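Local coordinates for protein type ii site-specific deoxyribonuclease (PDB 6EKR) that probably acts as a type II restriction endonuclease of the PD-(D/E)xK nuclease class, cutting DNA at specific sites, at residues M1-A11 with A24-L35; N52-T60 with P68-T76. The protein carries 2 engineered substitutions. All coordinates share one frame; numbering follows the deposited sequence.

Overall arrangement
From the N terminus, helix 3-16 runs out and helix 22-39 returns beside it; contact 1 closes this first loop as an antiparallel helical hairpin. The chain then enters the antiparallel sheet of strands 41-49, 53-61 and 64-65, and contact 2 closes a second, shorter loop where residues 68-76, on the way to helix 78-91, fold back on strand 53-61. The two loops follow in series, neither nesting nor crossing, with centres about 22 Å apart. They still touch: selenomethionine M33 of helix 22-39 packs on F74 and I75. Helix 101-125 borders both contacts, so the N-terminal hairpin and the small sheet share a helical neighbour.

Contact 1 of 2, residues M1-A11 with A24-L35; sequences MDILKEKIDVA and ATLQVIEHAMLL
L4 drops as a knob into a hole formed by V28, H31, A32 and L35, joining helices 3-16 and 22-39 into an antiparallel hairpin. The short segments pass 8.4 Å apart at their axes, with N-to-C directions 160° apart. L4 sends CD1 across the groove because its CG stands opposite the backbone N (chi1 -179°); CD1 lies 3.8 Å from A32 CB, and the same methyl lies at the edge of the H31 ring. One turn on, I8 and V28 cross at about a right angle, CG1 to CG1 at 3.5 Å. V28 CG2 rests against the backbone carbonyl of K7. Close to the interhelical turn, small side chains let the backbones draw together: A11 CB meets A24 CB at 3.8 Å, and their CA atoms are 4.9 Å apart. The other flank is more polar and open to solvent at its margin. There the extended K7 chain crosses H31 at about a right angle, its NZ 3.0 Å from H31 ND1 and approaching the ring obliquely. The margin itself is loose: I3 CG2 lies against CE1 of H31, and V10 touches A24. At the open end of the hairpin the backbones spread: selenomethionine M1, at the exposed N terminus, brings CG to 3.7 Å from L35 CD2, and its backbone N lies in the plane of the H31 ring. The apolar flank faces the body of the protein, where L4 and I8 pack on F122 of helix 101-125, T25 and V28 on F136 of helix 132-148, and I29 on F81 of helix 78-91.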
loop_
_atom_site.group_PDB
_atom_site.type_symbol
_atom_site.label_atom_id
_atom_site.label_comp_id
_atom_site.label_asym_id
_atom_site.label_seq_id
_atom_site.Cartn_x
_atom_site.Cartn_y
_atom_site.Cartn_z
HETATM N N MSE A 1 -1.876 31.377 5.512
HETATM C CA MSE A 1 -2.701 30.555 4.587
HETATM C C MSE A 1 -1.810 29.903 3.545
HETATM O O MSE A 1 -1.815 28.676 3.382
HETATM C CB MSE A 1 -3.781 31.417 3.922
HETATM C CG MSE A 1 -5.026 31.610 4.786
HETATM SE SE MSE A 1 -6.082 33.221 4.392
HETATM C CE MSE A 1 -7.564 32.968 5.654
ATOM N N ASP A 2 -1.050 30.746 2.845
ATOM C CA ASP A 2 -0.013 30.332 1.887
ATOM C C ASP A 2 1.342 30.606 2.536
ATOM O O ASP A 2 2.394 30.178 2.067
ATOM C CB ASP A 2 -0.165 31.133 0.589
ATOM C CG ASP A 2 0.884 30.781 -0.448
ATOM O OD1 ASP A 2 1.100 29.567 -0.703
ATOM O OD2 ASP A 2 1.481 31.732 -1.008
ATOM N N ILE A 3 1.266 31.342 3.638
ATOM C CA ILE A 3 2.383 31.663 4.497
ATOM C C ILE A 3 2.763 30.429 5.296
ATOM O O ILE A 3 3.916 30.284 5.707
ATOM C CB ILE A 3 1.988 32.787 5.490
ATOM C CG1 ILE A 3 1.432 34.015 4.747
ATOM C CG2 ILE A 3 3.168 33.180 6.377
ATOM C CD1 ILE A 3 -0.036 33.915 4.319
ATOM N N LEU A 4 1.791 29.543 5.510
ATOM C CA LEU A 4 2.018 28.331 6.287
ATOM C C LEU A 4 2.951 27.352 5.567
ATOM O O LEU A 4 3.889 26.839 6.183
ATOM C CB LEU A 4 0.692 27.668 6.674
ATOM C CG LEU A 4 0.761 26.393 7.522
ATOM C CD1 LEU A 4 1.161 26.679 8.968
ATOM C CD2 LEU A 4 -0.558 25.672 7.450
ATOM N N LYS A 5 2.695 27.120 4.275
ATOM C CA LYS A 5 3.541 26.268 3.430
ATOM C C LYS A 5 4.987 26.769 3.395
ATOM O O LYS A 5 5.926 26.018 3.672
ATOM C CB LYS A 5 2.991 26.187 2.002
ATOM C CG LYS A 5 3.520 24.986 1.207
ATOM C CD LYS A 5 3.659 25.289 -0.292
ATOM C CE LYS A 5 4.542 24.236 -0.997
ATOM N NZ LYS A 5 5.047 24.667 -2.341
ATOM N N GLU A 6 5.149 28.044 3.056
ATOM C CA GLU A 6 6.447 28.685 3.054
ATOM C C GLU A 6 7.136 28.389 4.386
ATOM O O GLU A 6 8.294 27.966 4.411
ATOM C CB GLU A 6 6.288 30.191 2.808
ATOM C CG GLU A 6 7.562 31.032 2.956
ATOM C CD GLU A 6 7.280 32.506 3.326
ATOM O OE1 GLU A 6 6.269 32.786 4.031
ATOM O OE2 GLU A 6 8.079 33.388 2.914
ATOM N N LYS A 7 6.404 28.573 5.483
ATOM C CA LYS A 7 6.955 28.358 6.822
ATOM C C LYS A 7 7.349 26.910 7.112
ATOM O O LYS A 7 8.370 26.675 7.759
ATOM C CB LYS A 7 6.013 28.893 7.889
ATOM C CG LYS A 7 6.216 30.360 8.166
ATOM C CD LYS A 7 5.217 30.848 9.180
ATOM C CE LYS A 7 5.305 32.346 9.361
ATOM N NZ LYS A 7 4.304 32.811 10.366
ATOM N N ILE A 8 6.552 25.956 6.635
ATOM C CA ILE A 8 6.914 24.548 6.749
ATOM C C ILE A 8 8.171 24.247 5.934
ATOM O O ILE A 8 9.106 23.602 6.433
ATOM C CB ILE A 8 5.759 23.598 6.338
ATOM C CG1 ILE A 8 4.599 23.735 7.318
ATOM C CG2 ILE A 8 6.218 22.141 6.365
ATOM C CD1 ILE A 8 3.281 23.297 6.775
ATOM N N ASP A 9 8.189 24.736 4.689
ATOM C CA ASP A 9 9.306 24.519 3.761
ATOM C C ASP A 9 10.626 24.961 4.363
ATOM O O ASP A 9 11.649 24.309 4.166
ATOM C CB ASP A 9 9.068 25.231 2.427
ATOM C CG ASP A 9 8.061 24.496 1.528
ATOM O OD1 ASP A 9 7.646 23.356 1.865
ATOM O OD2 ASP A 9 7.684 25.068 0.475
ATOM N N VAL A 10 10.588 26.063 5.105
ATOM C CA VAL A 10 11.755 26.546 5.831
ATOM C C VAL A 10 12.233 25.500 6.844
ATOM O O VAL A 10 13.430 25.208 6.914
ATOM C CB VAL A 10 11.478 27.900 6.522
ATOM C CG1 VAL A 10 12.613 28.277 7.461
ATOM C CG2 VAL A 10 11.249 28.989 5.488
ATOM N N ALA A 11 11.300 24.931 7.608
ATOM C CA ALA A 11 11.653 23.987 8.665
ATOM C C ALA A 11 12.023 22.640 8.074
ATOM O O ALA A 11 12.887 21.927 8.602
ATOM C CB ALA A 11 10.515 23.831 9.632
ATOM N N ALA A 24 12.334 26.867 13.653
ATOM C CA ALA A 24 11.512 27.086 12.452
ATOM C C ALA A 24 10.260 26.242 12.449
ATOM O O ALA A 24 9.285 26.567 11.768
ATOM C CB ALA A 24 12.312 26.809 11.202
ATOM N N THR A 25 10.312 25.141 13.198
ATOM C CA THR A 25 9.187 24.216 13.321
ATOM C C THR A 25 8.205 24.690 14.397
ATOM O O THR A 25 6.998 24.510 14.261
ATOM C CB THR A 25 9.643 22.712 13.496
ATOM O OG1 THR A 25 8.500 21.853 13.530
ATOM C CG2 THR A 25 10.370 22.490 14.769
ATOM N N LEU A 26 8.711 25.329 15.445
ATOM C CA LEU A 26 7.825 25.959 16.425
ATOM C C LEU A 26 7.046 27.107 15.795
ATOM O O LEU A 26 5.869 27.299 16.075
ATOM C CB LEU A 26 8.599 26.424 17.656
ATOM C CG LEU A 26 9.331 25.305 18.411
ATOM C CD1 LEU A 26 10.046 25.842 19.652
ATOM C CD2 LEU A 26 8.397 24.161 18.777
ATOM N N GLN A 27 7.714 27.835 14.907
ATOM C CA GLN A 27 7.115 28.916 14.130
ATOM C C GLN A 27 5.957 28.446 13.234
ATOM O O GLN A 27 5.042 29.213 12.938
ATOM C CB GLN A 27 8.193 29.578 13.274
ATOM C CG GLN A 27 8.004 31.061 13.062
ATOM C CD GLN A 27 8.694 31.880 14.130
ATOM O OE1 GLN A 27 9.921 31.874 14.231
ATOM N NE2 GLN A 27 7.907 32.598 14.935
ATOM N N VAL A 28 6.002 27.190 12.801
ATOM C CA VAL A 28 4.905 26.605 12.036
ATOM C C VAL A 28 3.710 26.343 12.946
ATOM O O VAL A 28 2.556 26.586 12.564
ATOM C CB VAL A 28 5.324 25.306 11.324
ATOM C CG1 VAL A 28 4.114 24.601 10.721
ATOM C CG2 VAL A 28 6.337 25.606 10.253
ATOM N N ILE A 29 3.991 25.860 14.153
ATOM C CA ILE A 29 2.933 25.629 15.130
ATOM C C ILE A 29 2.270 26.947 15.505
ATOM O O ILE A 29 1.044 27.072 15.414
ATOM C CB ILE A 29 3.423 24.884 16.380
ATOM C CG1 ILE A 29 4.062 23.552 15.980
ATOM C CG2 ILE A 29 2.244 24.601 17.280
ATOM C CD1 ILE A 29 5.048 22.998 16.977
ATOM N N GLU A 30 3.078 27.932 15.884
ATOM C CA GLU A 30 2.567 29.250 16.221
ATOM C C GLU A 30 1.567 29.720 15.179
ATOM O O GLU A 30 0.468 30.141 15.512
ATOM C CB GLU A 30 3.714 30.248 16.350
ATOM C CG GLU A 30 3.269 31.690 16.535
ATOM C CD GLU A 30 4.347 32.565 17.142
ATOM O OE1 GLU A 30 5.252 32.025 17.815
ATOM O OE2 GLU A 30 4.284 33.798 16.949
ATOM N N HIS A 31 1.947 29.596 13.915
ATOM C CA HIS A 31 1.187 30.179 12.808
ATOM C C HIS A 31 -0.052 29.389 12.425
ATOM O O HIS A 31 -1.054 29.975 12.019
ATOM C CB HIS A 31 2.091 30.372 11.584
ATOM C CG HIS A 31 1.401 30.996 10.407
ATOM N ND1 HIS A 31 1.368 32.360 10.197
ATOM C CD2 HIS A 31 0.723 30.440 9.374
ATOM C CE1 HIS A 31 0.703 32.616 9.084
ATOM N NE2 HIS A 31 0.294 31.468 8.569
ATOM N N ALA A 32 0.015 28.066 12.529
ATOM C CA ALA A 32 -1.145 27.237 12.221
ATOM C C ALA A 32 -2.232 27.452 13.270
ATOM O O ALA A 32 -3.422 27.533 12.932
ATOM C CB ALA A 32 -0.755 25.773 12.144
HETATM N N MSE A 33 -1.802 27.555 14.532
HETATM C CA MSE A 33 -2.694 27.821 15.662
HETATM C C MSE A 33 -3.422 29.163 15.534
HETATM O O MSE A 33 -4.638 29.230 15.700
HETATM C CB MSE A 33 -1.930 27.762 16.985
HETATM C CG MSE A 33 -1.564 26.356 17.442
HETATM SE SE MSE A 33 -3.124 25.251 17.873
HETATM C CE MSE A 33 -3.626 26.103 19.558
ATOM N N LEU A 34 -2.682 30.223 15.219
ATOM C CA LEU A 34 -3.276 31.539 15.047
ATOM C C LEU A 34 -4.141 31.624 13.794
ATOM O O LEU A 34 -5.072 32.426 13.739
ATOM C CB LEU A 34 -2.207 32.637 15.044
ATOM C CG LEU A 34 -1.367 32.814 16.315
ATOM C CD1 LEU A 34 -0.336 33.897 16.131
ATOM C CD2 LEU A 34 -2.221 33.106 17.531
ATOM N N LEU A 35 -3.842 30.802 12.797
ATOM C CA LEU A 35 -4.643 30.778 11.578
ATOM C C LEU A 35 -6.049 30.271 11.854
ATOM O O LEU A 35 -7.028 30.930 11.496
ATOM C CB LEU A 35 -3.980 29.912 10.497
ATOM C CG LEU A 35 -3.390 30.569 9.243
ATOM C CD1 LEU A 35 -2.660 29.526 8.417
ATOM C CD2 LEU A 35 -4.483 31.216 8.417
#

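Contact 2 of 2, residues N52-T60 with P68-T76; sequences NTQEYHSFT and PVRDDLFIT
H57 and V69 form a single antiparallel bridge, a hydrogen-bonded pair that fastens the loop ahead of helix 78-91 to the middle strand, 53-61, of a three-stranded sheet. H57 N donates to V69 O and V69 N to H57 O. D71 comes over the H57 ring, with OD1 3.5 Å above the ring centre; that oxygen is also hydrogen-bonded to Y42 of strand 41-49. Y56 CB packs on P68 CB at 3.8 Å, and R70 CG approaches the Y56 ring obliquely near CE1, while the Y56 hydroxyl bonds D267 and H243. Farther along, the edge of F59 meets the face of F74, ring centroids 5.1 Å apart and planes at 61°. R70 grips D72 side-on: NE reaches OD1 (2.8 Å) and NH2 reaches OD2 (2.8 Å). A bend at chi3 (71°) brings its guanidinium nearly parallel to the Q54 amide (planes 23° apart), with Q54 OE1 3.3 Å above one face and L73 CD2 over the opposite one. The ionic pair is thus internal to 68-76 and should hold the guanidinium steady beneath the glutamine amide, probably with its charge partly balanced by D72, D267 adding a long, weak ion pair through NH1. Across the contact, direct hydrogen bonding is confined to the backbone, and the side chains add chiefly ring, amide and apolar packing.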
loop_
_atom_site.group_PDB
_atom_site.type_symbol
_atom_site.label_atom_id
_atom_site.label_comp_id
_atom_site.label_asym_id
_atom_site.label_seq_id
_atom_site.Cartn_x
_atom_site.Cartn_y
_atom_site.Cartn_z
ATOM N N ASN A 52 -18.231 2.351 23.389
ATOM C CA ASN A 52 -18.537 3.680 23.905
ATOM C C ASN A 52 -18.828 4.661 22.775
ATOM O O ASN A 52 -18.796 4.298 21.591
ATOM C CB ASN A 52 -17.395 4.196 24.775
ATOM C CG ASN A 52 -17.178 3.348 26.008
ATOM O OD1 ASN A 52 -17.883 3.495 27.007
ATOM N ND2 ASN A 52 -16.192 2.458 25.950
ATOM N N THR A 53 -19.143 5.893 23.160
ATOM C CA THR A 53 -19.321 6.994 22.220
ATOM C C THR A 53 -18.078 7.869 22.303
ATOM O O THR A 53 -17.546 8.098 23.390
ATOM C CB THR A 53 -20.584 7.842 22.558
ATOM O OG1 THR A 53 -21.772 7.049 22.393
ATOM C CG2 THR A 53 -20.672 9.090 21.673
ATOM N N GLN A 54 -17.594 8.317 21.148
ATOM C CA GLN A 54 -16.522 9.309 21.112
ATOM C C GLN A 54 -16.902 10.455 20.198
ATOM O O GLN A 54 -17.054 10.275 18.984
ATOM C CB GLN A 54 -15.182 8.700 20.697
ATOM C CG GLN A 54 -14.049 9.692 20.725
ATOM C CD GLN A 54 -13.811 10.256 22.106
ATOM O OE1 GLN A 54 -13.083 9.675 22.915
ATOM N NE2 GLN A 54 -14.415 11.408 22.383
ATOM N N GLU A 55 -17.071 11.627 20.797
ATOM C CA GLU A 55 -17.444 12.819 20.047
ATOM C C GLU A 55 -16.242 13.462 19.374
ATOM O O GLU A 55 -15.163 13.566 19.966
ATOM C CB GLU A 55 -18.142 13.827 20.956
ATOM C CG GLU A 55 -19.568 13.438 21.317
ATOM C CD GLU A 55 -20.284 14.499 22.135
ATOM O OE1 GLU A 55 -19.630 15.465 22.602
ATOM O OE2 GLU A 55 -21.513 14.358 22.314
ATOM N N TYR A 56 -16.442 13.892 18.134
ATOM C CA TYR A 56 -15.399 14.584 17.390
ATOM C C TYR A 56 -15.861 15.953 16.931
ATOM O O TYR A 56 -17.014 16.128 16.548
ATOM C CB TYR A 56 -14.975 13.757 16.178
ATOM C CG TYR A 56 -14.152 12.534 16.508
ATOM C CD1 TYR A 56 -12.765 12.623 16.634
ATOM C CD2 TYR A 56 -14.753 11.282 16.688
ATOM C CE1 TYR A 56 -12.001 11.503 16.926
ATOM C CE2 TYR A 56 -13.989 10.157 16.986
ATOM C CZ TYR A 56 -12.616 10.282 17.105
ATOM O OH TYR A 56 -11.845 9.192 17.397
ATOM N N HIS A 57 -14.949 16.920 16.973
ATOM C CA HIS A 57 -15.198 18.256 16.436
ATOM C C HIS A 57 -14.508 18.471 15.091
ATOM O O HIS A 57 -13.649 17.692 14.687
ATOM C CB HIS A 57 -14.727 19.321 17.423
ATOM C CG HIS A 57 -15.699 19.594 18.532
ATOM N ND1 HIS A 57 -16.031 18.653 19.484
ATOM C CD2 HIS A 57 -16.390 20.712 18.851
ATOM C CE1 HIS A 57 -16.893 19.177 20.335
ATOM N NE2 HIS A 57 -17.130 20.423 19.972
ATOM N N SER A 58 -14.887 19.536 14.399
ATOM C CA SER A 58 -14.236 19.917 13.155
ATOM C C SER A 58 -14.046 21.426 13.081
ATOM O O SER A 58 -14.832 22.170 13.658
ATOM C CB SER A 58 -15.074 19.450 11.979
ATOM O OG SER A 58 -14.953 20.350 10.903
ATOM N N PHE A 59 -12.999 21.871 12.390
ATOM C CA PHE A 59 -12.837 23.282 12.057
ATOM C C PHE A 59 -13.511 23.518 10.718
ATOM O O PHE A 59 -13.503 22.647 9.851
ATOM C CB PHE A 59 -11.365 23.676 11.961
ATOM C CG PHE A 59 -10.615 23.613 13.272
ATOM C CD1 PHE A 59 -10.587 24.702 14.129
ATOM C CD2 PHE A 59 -9.911 22.474 13.635
ATOM C CE1 PHE A 59 -9.886 24.642 15.331
ATOM C CE2 PHE A 59 -9.212 22.410 14.840
ATOM C CZ PHE A 59 -9.198 23.490 15.680
ATOM N N THR A 60 -14.105 24.694 10.551
ATOM C CA THR A 60 -14.803 25.038 9.312
ATOM C C THR A 60 -14.280 26.333 8.709
ATOM O O THR A 60 -13.762 27.196 9.423
ATOM C CB THR A 60 -16.314 25.192 9.535
ATOM O OG1 THR A 60 -16.543 26.006 10.690
ATOM C CG2 THR A 60 -16.968 23.839 9.734
ATOM N N PRO A 68 -11.860 15.173 11.387
ATOM C CA PRO A 68 -12.434 15.218 12.731
ATOM C C PRO A 68 -11.367 15.344 13.819
ATOM O O PRO A 68 -10.292 14.748 13.717
ATOM C CB PRO A 68 -13.177 13.884 12.836
ATOM C CG PRO A 68 -12.457 12.978 11.904
ATOM C CD PRO A 68 -12.038 13.851 10.759
ATOM N N VAL A 69 -11.688 16.117 14.851
ATOM C CA VAL A 69 -10.753 16.474 15.912
ATOM C C VAL A 69 -11.357 16.159 17.278
ATOM O O VAL A 69 -12.443 16.634 17.614
ATOM C CB VAL A 69 -10.364 17.980 15.819
ATOM C CG1 VAL A 69 -9.979 18.554 17.170
ATOM C CG2 VAL A 69 -9.236 18.180 14.834
ATOM N N ARG A 70 -10.651 15.346 18.056
ATOM C CA ARG A 70 -11.046 15.099 19.433
ATOM C C ARG A 70 -10.871 16.368 20.252
ATOM O O ARG A 70 -9.755 16.725 20.631
ATOM C CB ARG A 70 -10.266 13.933 20.049
ATOM C CG ARG A 70 -10.943 12.591 19.867
ATOM C CD ARG A 70 -10.205 11.492 20.587
ATOM N NE ARG A 70 -10.347 11.603 22.033
ATOM C CZ ARG A 70 -9.716 10.835 22.916
ATOM N NH1 ARG A 70 -8.876 9.884 22.519
ATOM N NH2 ARG A 70 -9.926 11.028 24.207
ATOM N N ASP A 71 -11.994 17.037 20.502
ATOM C CA ASP A 71 -12.048 18.291 21.250
ATOM C C ASP A 71 -11.469 18.162 22.650
ATOM O O ASP A 71 -10.856 19.096 23.178
ATOM C CB ASP A 71 -13.488 18.753 21.367
ATOM C CG ASP A 71 -13.608 20.069 22.087
ATOM O OD1 ASP A 71 -13.830 21.080 21.397
ATOM O OD2 ASP A 71 -13.464 20.103 23.333
ATOM N N ASP A 72 -11.679 16.995 23.246
ATOM C CA ASP A 72 -11.140 16.693 24.552
ATOM C C ASP A 72 -9.616 16.558 24.530
ATOM O O ASP A 72 -9.000 16.392 25.576
ATOM C CB ASP A 72 -11.767 15.403 25.065
ATOM C CG ASP A 72 -11.120 14.175 24.479
ATOM O OD1 ASP A 72 -11.497 13.747 23.365
ATOM O OD2 ASP A 72 -10.224 13.635 25.150
ATOM N N LEU A 73 -9.022 16.625 23.338
ATOM C CA LEU A 73 -7.589 16.377 23.147
ATOM C C LEU A 73 -6.870 17.603 22.557
ATOM O O LEU A 73 -5.746 17.932 22.948
ATOM C CB LEU A 73 -7.408 15.149 22.246
ATOM C CG LEU A 73 -6.389 14.060 22.610
ATOM C CD1 LEU A 73 -6.570 13.525 24.035
ATOM C CD2 LEU A 73 -6.444 12.915 21.595
ATOM N N PHE A 74 -7.537 18.279 21.628
ATOM C CA PHE A 74 -7.021 19.484 20.982
ATOM C C PHE A 74 -7.140 20.654 21.944
ATOM O O PHE A 74 -8.205 20.868 22.516
ATOM C CB PHE A 74 -7.873 19.775 19.746
ATOM C CG PHE A 74 -7.209 20.653 18.719
ATOM C CD1 PHE A 74 -6.714 20.101 17.532
ATOM C CD2 PHE A 74 -7.109 22.030 18.907
ATOM C CE1 PHE A 74 -6.119 20.907 16.567
ATOM C CE2 PHE A 74 -6.513 22.842 17.950
ATOM C CZ PHE A 74 -6.022 22.283 16.782
ATOM N N ILE A 75 -6.071 21.423 22.117
ATOM C CA ILE A 75 -6.133 22.610 22.974
ATOM C C ILE A 75 -6.524 23.840 22.152
ATOM O O ILE A 75 -5.692 24.447 21.486
ATOM C CB ILE A 75 -4.808 22.828 23.760
ATOM C CG1 ILE A 75 -4.513 21.612 24.649
ATOM C CG2 ILE A 75 -4.876 24.095 24.606
ATOM C CD1 ILE A 75 -3.064 21.496 25.126
ATOM N N THR A 76 -7.798 24.203 22.196
ATOM C CA THR A 76 -8.302 25.323 21.388
ATOM C C THR A 76 -8.104 26.725 22.002
ATOM O O THR A 76 -8.722 27.694 21.541
ATOM C CB THR A 76 -9.791 25.139 21.011
ATOM O OG1 THR A 76 -10.539 24.796 22.180
ATOM C CG2 THR A 76 -9.952 24.046 19.973
#